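Local coordinates for protein glycoside Hydrolase (Bacteroides uniformis, PDB 5T99) that probably hydrolyses beta-galactosidic linkages of agarose-derived sugars as a family 2 glycoside hydrolase, and binds d-galacto-isofagomine in its pocket, at residues Y188-T193 and D442-S447; Y266-K271 and F288-I293; L365-E370 and H406-M411; N218-I223 and V231-D236. All blocks are in the same frame, centred on the assembly; numbering follows the deposited sequence.

Contact 1 (Y188-T193 and D442-S447). With EDO (1,2-ethanediol), chain J.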
loop_
_atom_site.group_PDB
_atom_site.type_symbol
_atom_site.label_atom_id
_atom_site.label_comp_id
_atom_site.label_asym_id
_atom_site.label_seq_id
_atom_site.Cartn_x
_atom_site.Cartn_y
_atom_site.Cartn_z
ATOM N N TYR A 188 -23.322 1.007 -5.781
ATOM C CA TYR A 188 -22.965 0.643 -4.426
ATOM C C TYR A 188 -23.491 -0.781 -4.175
ATOM O O TYR A 188 -24.698 -0.986 -4.105
ATOM C CB TYR A 188 -23.577 1.689 -3.474
ATOM C CG TYR A 188 -23.467 1.437 -1.987
ATOM C CD1 TYR A 188 -22.400 0.717 -1.422
ATOM C CD2 TYR A 188 -24.430 1.968 -1.117
ATOM C CE1 TYR A 188 -22.315 0.531 -0.041
ATOM C CE2 TYR A 188 -24.348 1.789 0.256
ATOM C CZ TYR A 188 -23.297 1.072 0.794
ATOM O OH TYR A 188 -23.262 0.893 2.168
ATOM N N VAL A 189 -22.570 -1.746 -4.059
ATOM C CA VAL A 189 -22.872 -3.174 -3.965
ATOM C C VAL A 189 -22.632 -3.668 -2.543
ATOM O O VAL A 189 -21.512 -3.541 -2.035
ATOM C CB VAL A 189 -21.952 -3.978 -4.910
ATOM C CG1 VAL A 189 -22.270 -5.478 -4.852
ATOM C CG2 VAL A 189 -22.048 -3.445 -6.338
ATOM N N THR A 190 -23.661 -4.237 -1.914
ATOM C CA THR A 190 -23.561 -4.819 -0.569
ATOM C C THR A 190 -24.070 -6.259 -0.582
ATOM O O THR A 190 -24.668 -6.695 -1.571
ATOM C CB THR A 190 -24.342 -3.984 0.464
ATOM O OG1 THR A 190 -25.717 -3.805 0.047
ATOM C CG2 THR A 190 -23.663 -2.612 0.648
ATOM N N THR A 191 -23.804 -6.999 0.497
ATOM C CA THR A 191 -24.220 -8.403 0.626
ATOM C C THR A 191 -24.833 -8.658 2.007
ATOM O O THR A 191 -24.167 -9.178 2.921
ATOM C CB THR A 191 -23.062 -9.390 0.365
ATOM O OG1 THR A 191 -21.970 -9.113 1.242
ATOM C CG2 THR A 191 -22.588 -9.298 -1.056
ATOM N N PRO A 192 -26.105 -8.281 2.179
ATOM C CA PRO A 192 -26.704 -8.315 3.523
ATOM C C PRO A 192 -26.991 -9.706 4.097
ATOM O O PRO A 192 -27.295 -9.823 5.300
ATOM C CB PRO A 192 -27.994 -7.497 3.364
ATOM C CG PRO A 192 -28.261 -7.441 1.913
ATOM C CD PRO A 192 -26.947 -7.552 1.214
ATOM N N THR A 193 -26.936 -10.730 3.244
ATOM C CA THR A 193 -26.929 -12.123 3.679
ATOM C C THR A 193 -25.769 -12.833 3.006
ATOM O O THR A 193 -25.608 -12.728 1.790
ATOM C CB THR A 193 -28.241 -12.850 3.312
ATOM O OG1 THR A 193 -29.353 -12.215 3.957
ATOM C CG2 THR A 193 -28.194 -14.305 3.753
ATOM N N ASP A 442 -21.829 4.497 4.723
ATOM C CA ASP A 442 -21.605 3.052 4.655
ATOM C C ASP A 442 -21.695 2.418 6.058
ATOM O O ASP A 442 -20.665 2.226 6.736
ATOM C CB ASP A 442 -20.259 2.729 3.981
ATOM C CG ASP A 442 -20.021 1.237 3.842
ATOM O OD1 ASP A 442 -21.004 0.517 3.531
ATOM O OD2 ASP A 442 -18.864 0.774 4.052
ATOM N N PRO A 443 -22.928 2.075 6.491
ATOM C CA PRO A 443 -23.083 1.356 7.764
ATOM C C PRO A 443 -22.646 -0.113 7.734
ATOM O O PRO A 443 -22.694 -0.748 8.777
ATOM C CB PRO A 443 -24.580 1.460 8.049
ATOM C CG PRO A 443 -25.198 1.587 6.703
ATOM C CD PRO A 443 -24.232 2.377 5.872
ATOM N N THR A 444 -22.210 -0.634 6.578
ATOM C CA THR A 444 -21.763 -2.042 6.469
ATOM C C THR A 444 -20.327 -2.286 6.948
ATOM O O THR A 444 -19.842 -3.428 6.889
ATOM C CB THR A 444 -21.864 -2.583 5.020
ATOM O OG1 THR A 444 -20.804 -2.047 4.223
ATOM C CG2 THR A 444 -23.214 -2.241 4.398
ATOM N N ARG A 445 -19.651 -1.220 7.379
ATOM C CA ARG A 445 -18.277 -1.286 7.859
ATOM C C ARG A 445 -18.120 -0.341 9.038
ATOM O O ARG A 445 -18.607 0.787 8.979
ATOM C CB ARG A 445 -17.315 -0.853 6.759
ATOM C CG ARG A 445 -17.220 -1.804 5.574
ATOM C CD ARG A 445 -16.212 -1.276 4.563
ATOM N NE ARG A 445 -16.149 -2.065 3.334
ATOM C CZ ARG A 445 -17.007 -2.001 2.316
ATOM N NH1 ARG A 445 -18.055 -1.183 2.333
ATOM N NH2 ARG A 445 -16.814 -2.787 1.257
ATOM N N PRO A 446 -17.448 -0.790 10.112
ATOM C CA PRO A 446 -17.273 0.080 11.280
ATOM C C PRO A 446 -16.282 1.212 11.080
ATOM O O PRO A 446 -15.362 1.094 10.270
ATOM C CB PRO A 446 -16.752 -0.878 12.353
ATOM C CG PRO A 446 -16.119 -1.981 11.591
ATOM C CD PRO A 446 -17.006 -2.169 10.409
ATOM N N SER A 447 -16.490 2.304 11.818
ATOM C CA SER A 447 -15.510 3.375 11.924
ATOM C C SER A 447 -14.472 3.018 12.980
ATOM O O SER A 447 -14.737 2.261 13.911
ATOM C CB SER A 447 -16.195 4.677 12.318
ATOM O OG SER A 447 -16.820 4.571 13.587
HETATM C C1 EDO J . -18.954 -5.055 -0.296
HETATM O O1 EDO J . -19.449 -3.698 -0.434
HETATM C C2 EDO J . -19.028 -5.852 -1.603
HETATM O O2 EDO J . -17.728 -6.244 -2.094
#

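Contact 2 (Y266-K271 and F288-I293). With EDO (1,2-ethanediol), chain J.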
loop_
_atom_site.group_PDB
_atom_site.type_symbol
_atom_site.label_atom_id
_atom_site.label_comp_id
_atom_site.label_asym_id
_atom_site.label_seq_id
_atom_site.Cartn_x
_atom_site.Cartn_y
_atom_site.Cartn_z
ATOM N N TYR A 266 -12.037 -14.814 -3.859
ATOM C CA TYR A 266 -12.779 -14.898 -5.088
ATOM C C TYR A 266 -13.534 -13.586 -5.347
ATOM O O TYR A 266 -14.241 -13.097 -4.475
ATOM C CB TYR A 266 -13.749 -16.074 -5.012
ATOM C CG TYR A 266 -14.383 -16.408 -6.330
ATOM C CD1 TYR A 266 -13.916 -17.484 -7.095
ATOM C CD2 TYR A 266 -15.458 -15.650 -6.821
ATOM C CE1 TYR A 266 -14.507 -17.810 -8.304
ATOM C CE2 TYR A 266 -16.061 -15.960 -8.026
ATOM C CZ TYR A 266 -15.583 -17.042 -8.772
ATOM O OH TYR A 266 -16.182 -17.338 -9.980
ATOM N N MET A 267 -13.385 -13.062 -6.562
ATOM C CA MET A 267 -13.965 -11.798 -6.976
ATOM C C MET A 267 -14.982 -12.030 -8.072
ATOM O O MET A 267 -14.761 -12.844 -8.967
ATOM C CB MET A 267 -12.871 -10.881 -7.531
ATOM C CG MET A 267 -11.864 -10.401 -6.486
ATOM S SD MET A 267 -12.655 -9.446 -5.185
ATOM C CE MET A 267 -13.069 -7.942 -6.067
ATOM N N TYR A 268 -16.089 -11.307 -7.985
ATOM C CA TYR A 268 -17.098 -11.263 -9.034
ATOM C C TYR A 268 -16.936 -9.933 -9.734
ATOM O O TYR A 268 -16.308 -9.027 -9.206
ATOM C CB TYR A 268 -18.513 -11.372 -8.441
ATOM C CG TYR A 268 -18.918 -12.759 -8.003
ATOM C CD1 TYR A 268 -19.550 -13.631 -8.881
ATOM C CD2 TYR A 268 -18.665 -13.201 -6.715
ATOM C CE1 TYR A 268 -19.932 -14.911 -8.485
ATOM C CE2 TYR A 268 -19.034 -14.483 -6.299
ATOM C CZ TYR A 268 -19.679 -15.335 -7.183
ATOM O OH TYR A 268 -20.054 -16.591 -6.776
ATOM N N LYS A 269 -17.515 -9.837 -10.922
ATOM C CA LYS A 269 -17.591 -8.597 -11.692
ATOM C C LYS A 269 -19.062 -8.270 -12.008
ATOM O O LYS A 269 -19.792 -9.118 -12.531
ATOM C CB LYS A 269 -16.785 -8.740 -12.979
ATOM C CG LYS A 269 -16.741 -7.496 -13.862
ATOM C CD LYS A 269 -15.870 -7.706 -15.102
ATOM C CE LYS A 269 -14.381 -7.652 -14.760
ATOM N NZ LYS A 269 -13.523 -7.918 -15.958
ATOM N N LEU A 270 -19.477 -7.044 -11.682
ATOM C CA LEU A 270 -20.822 -6.546 -11.979
ATOM C C LEU A 270 -20.780 -5.660 -13.212
ATOM O O LEU A 270 -20.105 -4.634 -13.197
ATOM C CB LEU A 270 -21.365 -5.723 -10.804
ATOM C CG LEU A 270 -22.651 -4.922 -11.039
ATOM C CD1 LEU A 270 -23.814 -5.867 -11.337
ATOM C CD2 LEU A 270 -22.957 -4.022 -9.853
ATOM N N LYS A 271 -21.518 -6.038 -14.252
ATOM C CA LYS A 271 -21.722 -5.187 -15.425
ATOM C C LYS A 271 -23.116 -4.599 -15.321
ATOM O O LYS A 271 -24.100 -5.337 -15.293
ATOM C CB LYS A 271 -21.579 -6.028 -16.687
ATOM C CG LYS A 271 -21.814 -5.343 -18.043
ATOM C CD LYS A 271 -22.112 -6.415 -19.105
ATOM C CE LYS A 271 -21.386 -6.185 -20.414
ATOM N NZ LYS A 271 -21.344 -7.430 -21.243
ATOM N N PHE A 288 -16.503 -6.690 -7.108
ATOM C CA PHE A 288 -16.979 -6.915 -5.742
ATOM C C PHE A 288 -16.761 -8.349 -5.290
ATOM O O PHE A 288 -16.537 -9.236 -6.112
ATOM C CB PHE A 288 -18.457 -6.520 -5.598
ATOM C CG PHE A 288 -19.428 -7.522 -6.180
ATOM C CD1 PHE A 288 -19.944 -8.546 -5.399
ATOM C CD2 PHE A 288 -19.826 -7.437 -7.509
ATOM C CE1 PHE A 288 -20.829 -9.474 -5.931
ATOM C CE2 PHE A 288 -20.714 -8.359 -8.047
ATOM C CZ PHE A 288 -21.224 -9.373 -7.255
ATOM N N GLY A 289 -16.826 -8.546 -3.974
ATOM C CA GLY A 289 -16.727 -9.852 -3.354
ATOM C C GLY A 289 -17.889 -10.122 -2.416
ATOM O O GLY A 289 -18.638 -9.206 -2.044
ATOM N N ILE A 290 -18.020 -11.391 -2.037
ATOM C CA ILE A 290 -19.094 -11.856 -1.179
ATOM C C ILE A 290 -18.510 -12.375 0.137
ATOM O O ILE A 290 -17.976 -13.490 0.215
ATOM C CB ILE A 290 -19.945 -12.938 -1.882
ATOM C CG1 ILE A 290 -20.479 -12.395 -3.217
ATOM C CG2 ILE A 290 -21.084 -13.398 -0.979
ATOM C CD1 ILE A 290 -21.415 -13.331 -3.974
ATOM N N ARG A 291 -18.617 -11.547 1.168
ATOM C CA ARG A 291 -18.186 -11.908 2.512
ATOM C C ARG A 291 -18.987 -11.090 3.501
ATOM O O ARG A 291 -19.419 -9.980 3.176
ATOM C CB ARG A 291 -16.660 -11.708 2.700
ATOM C CG ARG A 291 -16.166 -10.339 3.188
ATOM C CD ARG A 291 -16.296 -9.283 2.124
ATOM N NE ARG A 291 -15.916 -7.942 2.594
ATOM C CZ ARG A 291 -16.736 -7.047 3.165
ATOM N NH1 ARG A 291 -16.256 -5.858 3.510
ATOM N NH2 ARG A 291 -18.027 -7.313 3.402
ATOM N N LYS A 292 -19.198 -11.661 4.682
ATOM C CA LYS A 292 -19.816 -10.951 5.796
ATOM C C LYS A 292 -18.749 -10.586 6.828
ATOM O O LYS A 292 -17.742 -11.302 6.997
ATOM C CB LYS A 292 -20.958 -11.748 6.452
ATOM C CG LYS A 292 -20.579 -13.079 7.088
ATOM C CD LYS A 292 -21.824 -13.843 7.531
ATOM C CE LYS A 292 -21.514 -15.242 8.058
ATOM N NZ LYS A 292 -22.590 -16.230 7.759
ATOM N N ILE A 293 -18.964 -9.445 7.476
ATOM C CA ILE A 293 -18.115 -9.008 8.574
ATOM C C ILE A 293 -18.980 -8.617 9.753
ATOM O O ILE A 293 -20.124 -8.214 9.607
ATOM C CB ILE A 293 -17.155 -7.856 8.190
ATOM C CG1 ILE A 293 -17.908 -6.655 7.606
ATOM C CG2 ILE A 293 -16.080 -8.364 7.234
ATOM C CD1 ILE A 293 -17.151 -5.355 7.732
HETATM C C1 EDO J . -18.954 -5.055 -0.296
HETATM O O1 EDO J . -19.449 -3.698 -0.434
HETATM C C2 EDO J . -19.028 -5.852 -1.603
HETATM O O2 EDO J . -17.728 -6.244 -2.094
HETATM O O HOH W 1 -16.764 -13.492 -3.490
#

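Contact 3 (L365-E370 and H406-M411)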
loop_
_atom_site.group_PDB
_atom_site.type_symbol
_atom_site.label_atom_id
_atom_site.label_comp_id
_atom_site.label_asym_id
_atom_site.label_seq_id
_atom_site.Cartn_x
_atom_site.Cartn_y
_atom_site.Cartn_z
ATOM N N LEU A 365 -6.512 -9.714 1.495
ATOM C CA LEU A 365 -6.090 -8.952 2.665
ATOM C C LEU A 365 -7.210 -8.033 3.138
ATOM O O LEU A 365 -7.881 -7.411 2.321
ATOM C CB LEU A 365 -4.874 -8.097 2.316
ATOM C CG LEU A 365 -3.596 -8.843 1.930
ATOM C CD1 LEU A 365 -2.588 -7.849 1.367
ATOM C CD2 LEU A 365 -2.999 -9.593 3.116
ATOM N N VAL A 366 -7.398 -7.923 4.454
ATOM C CA VAL A 366 -8.382 -6.993 4.999
ATOM C C VAL A 366 -7.704 -5.655 5.223
ATOM O O VAL A 366 -6.516 -5.610 5.549
ATOM C CB VAL A 366 -9.121 -7.539 6.243
ATOM C CG1 VAL A 366 -9.973 -8.731 5.831
ATOM C CG2 VAL A 366 -8.189 -7.922 7.387
ATOM N N VAL A 367 -8.448 -4.569 5.017
ATOM C CA VAL A 367 -7.899 -3.226 4.995
ATOM C C VAL A 367 -8.647 -2.236 5.905
ATOM O O VAL A 367 -9.878 -2.168 5.890
ATOM C CB VAL A 367 -7.876 -2.672 3.561
ATOM C CG1 VAL A 367 -7.352 -1.239 3.535
ATOM C CG2 VAL A 367 -7.027 -3.563 2.657
ATOM N N LEU A 368 -7.869 -1.467 6.676
ATOM C CA LEU A 368 -8.338 -0.285 7.385
ATOM C C LEU A 368 -8.003 0.921 6.516
ATOM O O LEU A 368 -6.833 1.271 6.355
ATOM C CB LEU A 368 -7.661 -0.162 8.745
ATOM C CG LEU A 368 -8.162 -1.086 9.856
ATOM C CD1 LEU A 368 -8.132 -2.542 9.430
ATOM C CD2 LEU A 368 -7.361 -0.885 11.140
ATOM N N ASP A 369 -9.035 1.550 5.968
ATOM C CA ASP A 369 -8.904 2.585 4.946
ATOM C C ASP A 369 -8.962 3.931 5.672
ATOM O O ASP A 369 -10.028 4.319 6.187
ATOM C CB ASP A 369 -10.068 2.407 3.969
ATOM C CG ASP A 369 -9.852 3.048 2.618
ATOM O OD1 ASP A 369 -8.884 3.809 2.418
ATOM O OD2 ASP A 369 -10.719 2.784 1.738
ATOM N N GLU A 370 -7.818 4.622 5.754
ATOM C CA GLU A 370 -7.642 5.777 6.655
ATOM C C GLU A 370 -7.670 7.113 5.911
ATOM O O GLU A 370 -7.009 7.277 4.902
ATOM C CB GLU A 370 -6.345 5.642 7.453
ATOM C CG GLU A 370 -6.181 6.674 8.568
ATOM C CD GLU A 370 -5.180 6.253 9.624
ATOM O OE1 GLU A 370 -3.955 6.395 9.391
ATOM O OE2 GLU A 370 -5.624 5.771 10.693
ATOM N N HIS A 406 -15.055 -2.307 -2.306
ATOM C CA HIS A 406 -13.918 -3.223 -2.126
ATOM C C HIS A 406 -14.197 -4.204 -0.991
ATOM O O HIS A 406 -14.418 -3.777 0.138
ATOM C CB HIS A 406 -12.646 -2.453 -1.771
ATOM C CG HIS A 406 -12.066 -1.658 -2.897
ATOM N ND1 HIS A 406 -11.471 -2.240 -3.994
ATOM C CD2 HIS A 406 -11.943 -0.320 -3.068
ATOM C CE1 HIS A 406 -11.025 -1.292 -4.802
ATOM N NE2 HIS A 406 -11.312 -0.119 -4.271
ATOM N N PRO A 407 -14.187 -5.517 -1.261
ATOM C CA PRO A 407 -14.378 -6.457 -0.138
ATOM C C PRO A 407 -13.211 -6.499 0.854
ATOM O O PRO A 407 -13.403 -6.933 1.986
ATOM C CB PRO A 407 -14.515 -7.808 -0.837
ATOM C CG PRO A 407 -13.792 -7.638 -2.116
ATOM C CD PRO A 407 -14.115 -6.238 -2.545
ATOM N N SER A 408 -12.022 -6.063 0.434
ATOM C CA SER A 408 -10.865 -5.979 1.327
ATOM C C SER A 408 -11.091 -4.991 2.472
ATOM O O SER A 408 -10.626 -5.222 3.563
ATOM C CB SER A 408 -9.591 -5.594 0.557
ATOM O OG SER A 408 -9.718 -4.321 -0.055
ATOM N N VAL A 409 -11.807 -3.897 2.225
ATOM C CA VAL A 409 -11.952 -2.829 3.238
ATOM C C VAL A 409 -12.925 -3.273 4.325
ATOM O O VAL A 409 -14.056 -3.647 4.025
ATOM C CB VAL A 409 -12.432 -1.494 2.621
ATOM C CG1 VAL A 409 -12.617 -0.443 3.698
ATOM C CG2 VAL A 409 -11.431 -1.016 1.586
ATOM N N ILE A 410 -12.468 -3.251 5.573
ATOM C CA ILE A 410 -13.306 -3.649 6.706
ATOM C C ILE A 410 -13.554 -2.555 7.727
ATOM O O ILE A 410 -14.459 -2.713 8.544
ATOM C CB ILE A 410 -12.768 -4.912 7.429
ATOM C CG1 ILE A 410 -11.318 -4.725 7.923
ATOM C CG2 ILE A 410 -12.867 -6.108 6.491
ATOM C CD1 ILE A 410 -10.862 -5.775 8.915
ATOM N N MET A 411 -12.771 -1.481 7.716
ATOM C CA MET A 411 -13.011 -0.347 8.597
ATOM C C MET A 411 -12.718 0.980 7.887
ATOM O O MET A 411 -11.910 1.032 6.969
ATOM C CB MET A 411 -12.137 -0.433 9.841
ATOM C CG MET A 411 -12.170 -1.746 10.601
ATOM S SD MET A 411 -11.378 -1.514 12.208
ATOM C CE MET A 411 -11.028 -3.195 12.716
#

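Contact 4 (N218-I223 and V231-D236)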
loop_
_atom_site.group_PDB
_atom_site.type_symbol
_atom_site.label_atom_id
_atom_site.label_comp_id
_atom_site.label_asym_id
_atom_site.label_seq_id
_atom_site.Cartn_x
_atom_site.Cartn_y
_atom_site.Cartn_z
ATOM N N ASN A 218 -34.404 1.503 -17.931
ATOM C CA ASN A 218 -34.204 0.133 -17.462
ATOM C C ASN A 218 -32.739 -0.110 -17.131
ATOM O O ASN A 218 -31.851 0.462 -17.750
ATOM C CB ASN A 218 -34.712 -0.888 -18.493
ATOM C CG ASN A 218 -36.234 -0.955 -18.550
ATOM O OD1 ASN A 218 -36.922 -0.674 -17.574
ATOM N ND2 ASN A 218 -36.764 -1.336 -19.701
ATOM N N ILE A 219 -32.515 -0.961 -16.137
ATOM C CA ILE A 219 -31.181 -1.280 -15.654
ATOM C C ILE A 219 -31.025 -2.787 -15.699
ATOM O O ILE A 219 -31.883 -3.494 -15.187
ATOM C CB ILE A 219 -30.978 -0.815 -14.196
ATOM C CG1 ILE A 219 -31.198 0.698 -14.069
ATOM C CG2 ILE A 219 -29.583 -1.185 -13.691
ATOM C CD1 ILE A 219 -31.500 1.151 -12.657
ATOM N N ARG A 220 -29.936 -3.264 -16.305
ATOM C CA ARG A 220 -29.611 -4.682 -16.330
ATOM C C ARG A 220 -28.266 -4.937 -15.673
ATOM O O ARG A 220 -27.216 -4.588 -16.228
ATOM C CB ARG A 220 -29.580 -5.209 -17.755
ATOM C CG ARG A 220 -29.484 -6.720 -17.826
ATOM C CD ARG A 220 -29.197 -7.193 -19.235
ATOM N NE ARG A 220 -30.253 -6.777 -20.156
ATOM C CZ ARG A 220 -30.156 -6.796 -21.486
ATOM N NH1 ARG A 220 -29.047 -7.221 -22.089
ATOM N NH2 ARG A 220 -31.184 -6.382 -22.221
ATOM N N HIS A 221 -28.319 -5.578 -14.505
ATOM C CA HIS A 221 -27.129 -6.012 -13.772
ATOM C C HIS A 221 -26.742 -7.433 -14.153
ATOM O O HIS A 221 -27.472 -8.368 -13.822
ATOM C CB HIS A 221 -27.389 -5.987 -12.267
ATOM C CG HIS A 221 -27.665 -4.627 -11.725
ATOM N ND1 HIS A 221 -26.777 -3.582 -11.859
ATOM C CD2 HIS A 221 -28.715 -4.147 -11.018
ATOM C CE1 HIS A 221 -27.279 -2.508 -11.277
ATOM N NE2 HIS A 221 -28.455 -2.824 -10.756
ATOM N N SER A 222 -25.596 -7.588 -14.816
ATOM C CA SER A 222 -25.002 -8.901 -15.076
ATOM C C SER A 222 -23.859 -9.189 -14.087
ATOM O O SER A 222 -22.850 -8.463 -14.055
ATOM C CB SER A 222 -24.486 -8.983 -16.514
ATOM O OG SER A 222 -25.550 -8.822 -17.428
ATOM N N ILE A 223 -24.039 -10.243 -13.286
ATOM C CA ILE A 223 -23.045 -10.680 -12.319
ATOM C C ILE A 223 -22.209 -11.758 -12.963
ATOM O O ILE A 223 -22.719 -12.809 -13.336
ATOM C CB ILE A 223 -23.684 -11.176 -11.015
ATOM C CG1 ILE A 223 -24.336 -9.979 -10.312
ATOM C CG2 ILE A 223 -22.628 -11.805 -10.111
ATOM C CD1 ILE A 223 -25.178 -10.332 -9.114
ATOM N N VAL A 231 -23.496 -15.351 -14.599
ATOM C CA VAL A 231 -24.194 -16.374 -13.787
ATOM C C VAL A 231 -25.518 -15.900 -13.171
ATOM O O VAL A 231 -26.277 -16.705 -12.639
ATOM C CB VAL A 231 -23.273 -16.951 -12.683
ATOM C CG1 VAL A 231 -22.006 -17.519 -13.299
ATOM C CG2 VAL A 231 -22.929 -15.911 -11.605
ATOM N N ALA A 232 -25.795 -14.603 -13.236
ATOM C CA ALA A 232 -27.074 -14.067 -12.757
ATOM C C ALA A 232 -27.306 -12.695 -13.356
ATOM O O ALA A 232 -26.348 -11.962 -13.618
ATOM C CB ALA A 232 -27.104 -13.989 -11.233
ATOM N N ILE A 233 -28.578 -12.372 -13.585
ATOM C CA ILE A 233 -28.985 -11.074 -14.112
ATOM C C ILE A 233 -30.111 -10.518 -13.239
ATOM O O ILE A 233 -31.098 -11.214 -12.967
ATOM C CB ILE A 233 -29.415 -11.161 -15.594
ATOM C CG1 ILE A 233 -28.176 -11.327 -16.477
ATOM C CG2 ILE A 233 -30.215 -9.916 -16.008
ATOM C CD1 ILE A 233 -28.473 -11.518 -17.956
ATOM N N LEU A 234 -29.936 -9.273 -12.785
ATOM C CA LEU A 234 -30.926 -8.597 -11.958
ATOM C C LEU A 234 -31.382 -7.380 -12.733
ATOM O O LEU A 234 -30.557 -6.561 -13.148
ATOM C CB LEU A 234 -30.341 -8.170 -10.614
ATOM C CG LEU A 234 -31.230 -7.267 -9.729
ATOM C CD1 LEU A 234 -32.582 -7.898 -9.402
ATOM C CD2 LEU A 234 -30.481 -6.903 -8.450
ATOM N N ASN A 235 -32.692 -7.277 -12.927
ATOM C CA ASN A 235 -33.286 -6.137 -13.578
ATOM C C ASN A 235 -33.832 -5.149 -12.545
ATOM O O ASN A 235 -34.276 -5.529 -11.445
ATOM C CB ASN A 235 -34.373 -6.589 -14.554
ATOM C CG ASN A 235 -33.794 -7.073 -15.873
ATOM O OD1 ASN A 235 -33.291 -6.277 -16.669
ATOM N ND2 ASN A 235 -33.846 -8.378 -16.104
ATOM N N ASP A 236 -33.775 -3.877 -12.909
ATOM C CA ASP A 236 -34.280 -2.796 -12.075
ATOM C C ASP A 236 -34.680 -1.668 -13.015
ATOM O O ASP A 236 -34.538 -1.808 -14.231
ATOM C CB ASP A 236 -33.190 -2.367 -11.070
ATOM C CG ASP A 236 -33.733 -1.569 -9.897
ATOM O OD1 ASP A 236 -34.980 -1.476 -9.757
ATOM O OD2 ASP A 236 -32.904 -1.020 -9.117
HETATM O O HOH W 2 -32.690 -5.863 -19.198
HETATM O O HOH W 3 -30.241 -1.118 -8.759
#

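Contact 1 (Y188-T193 and D442-S447)
Y188 reaches D442 through its hydroxyl, linking strand 180-194 of the family 2 beta-sandwich to a barrel loop. Its OH donates to D442 OD1 over 2.7 Å, on the anti side of the carboxylate. D442 CG lies anti to the backbone N (chi1 -178°), which carries the carboxylate to this hydroxyl. Ring and carboxylate planes stand 82° apart. The syn side of the same oxygen takes T444 OG1, also at 2.7 Å, so OD1 is gripped by two hydroxyls. R445 NH1 meets D442 OD2 at 2.7 Å in a salt bridge, from above the carboxylate plane. W412 NE1 is a further donor to OD2. This polar knot is the tight part. Beside it the contact is thin and lies at the surface: the methyls T190 CG2 and T444 CG2 touch at 3.8 Å, and P443 lies at the exposed margin. Cutting D442 back to an alanine would probably cost the Y188 hydroxyl its acceptor and R445 its charge partner. Hydroxyl, indole and guanidinium donors round D442 would probably favour its charged form.

Contact 2 (Y266-K271 and F288-I293)
Y268 and F288 form an antiparallel hydrogen-bonded pair. Y268 N donates to F288 O at 2.8 Å, and F288 N returns a nearly straight bond to Y268 O at 3.1 Å. A water extends the link beyond the pair, donating to Y266 O and accepting from I290 N. A bound ethanediol takes a bond from G289 N. The apolar contacts centre on the F288 ring. Its CG sits between the backbone N and the carbonyl carbon (chi1 77°), which swings the ring to Y268 CB and L270 CB. Y268 CB lies over one face of this ring in a CH-pi contact, 3.8 Å from the centroid. L270 CB comes to the ring edge, 3.9 Å from F288 CE2. The two aromatic rings are near parallel, 15° apart, but are slid so far that they barely overlap. I290 CD1 packs on Y268 CE2 at 3.5 Å. M267 curls its methyl CE toward F288 O. The contact closes strand 268-276 against the end of strand 279-288, the edge of its sheet. I223 of strand 215-224 and V189 of strand 180-194 pack against F288.

Contact 3 (L365-E370 and H406-M411)
V366 and I410 meet at an oblique angle. I410 CD1 comes within 3.6 Å of V366 CB, and I410 CG2 touches V366 CG1. The I410 chain leaves with CG1 between the backbone N and the carbonyl carbon, chi1 57°, which turns its long branch back to V366. I410 CG1 also packs obliquely on L368 CD1. L368 and M411 instead lie side by side and point the same way, with M411 SD 4.0 Å from L368 CG. On the face of V367 and V409, V409 CG1 packs against D369 CB at 3.8 Å. V367 CG2 touches S408 CB. S408 OG is held by D361. With an alanine at I410, a gap would probably open beside V366 and L368.

The strands pair in parallel sense, though their short axes are 57° apart. V367 N donates to S408 O, from above the carbonyl plane. I410 N gives V367 O a bond of 2.8 Å in the carbonyl plane, and M411 N adds a weak one. D369 N binds M411 O at 3.1 Å. The register shifts by one between V367 and L368, a beta bulge.

This is a beta-alpha-beta unit of the TIM barrel, with helix 388-403 linking the two strands. Helix 354-363 packs on V367 through C360. F309 of strand 305-313 lies against V366, I410 and M411.

Contact 4 (N218-I223 and V231-D236)
R220 and N235 run side by side, their flat groups 77° apart. A water sits at the guanidinium edge, in plane. It accepts from R220 NE at 2.8 Å and donates to N235 OD1 at 2.6 Å. R220 CG lies anti to the backbone N (chi1 -170°), which lays it across I233 CG2 at 3.7 Å. On the other side of the sheet the H221 ring has I219 CG2 over one face, offset toward the rim. A second water lies in the ring plane at its edge, 3.2 Å from H221 NE2. This water is also 2.7 Å from D236 OD2, and so lies between the two side chains. H221 ND1 is bonded to T272 OG1, and D236 OD2 to T248 OG1. H221 lies alongside L234, CB to CB 4.0 Å. The antiparallel strands share six backbone hydrogen bonds, among them H221 N to L234 O at 2.8 Å. A classic beta bulge sets two residues, V231 and A232, opposite the single I223. The chemistry is that of a hairpin whose backbone bonds do the joining, while on each face a water lies between polar side chains of the two strands.

Contact 3 is the core contact, a parallel pairing inside the barrel. Contact 2 is also buried, while contact 4 is only partly so and contact 1 lies at the surface. Contacts 2 and 4 hold the same sheet, where strands 268-276 and 215-224 are neighbours; K271 O and S222 N are probably hydrogen-bonded. Contact 1 joins strand 180-194, of another sheet in the same family 2 range, to the barrel. R445 meets contact 3, its NE probably bonding V409 O, and R291 of contact 2 probably reaches P407 O. One ethanediol touches both contacts 1 and 2. Chemistry follows place: charge and hydroxyls in contact 1, aromatic packing in contact 2, aliphatic packing in contact 3, antiparallel backbone bonds with water-mediated polar side chains in contact 4.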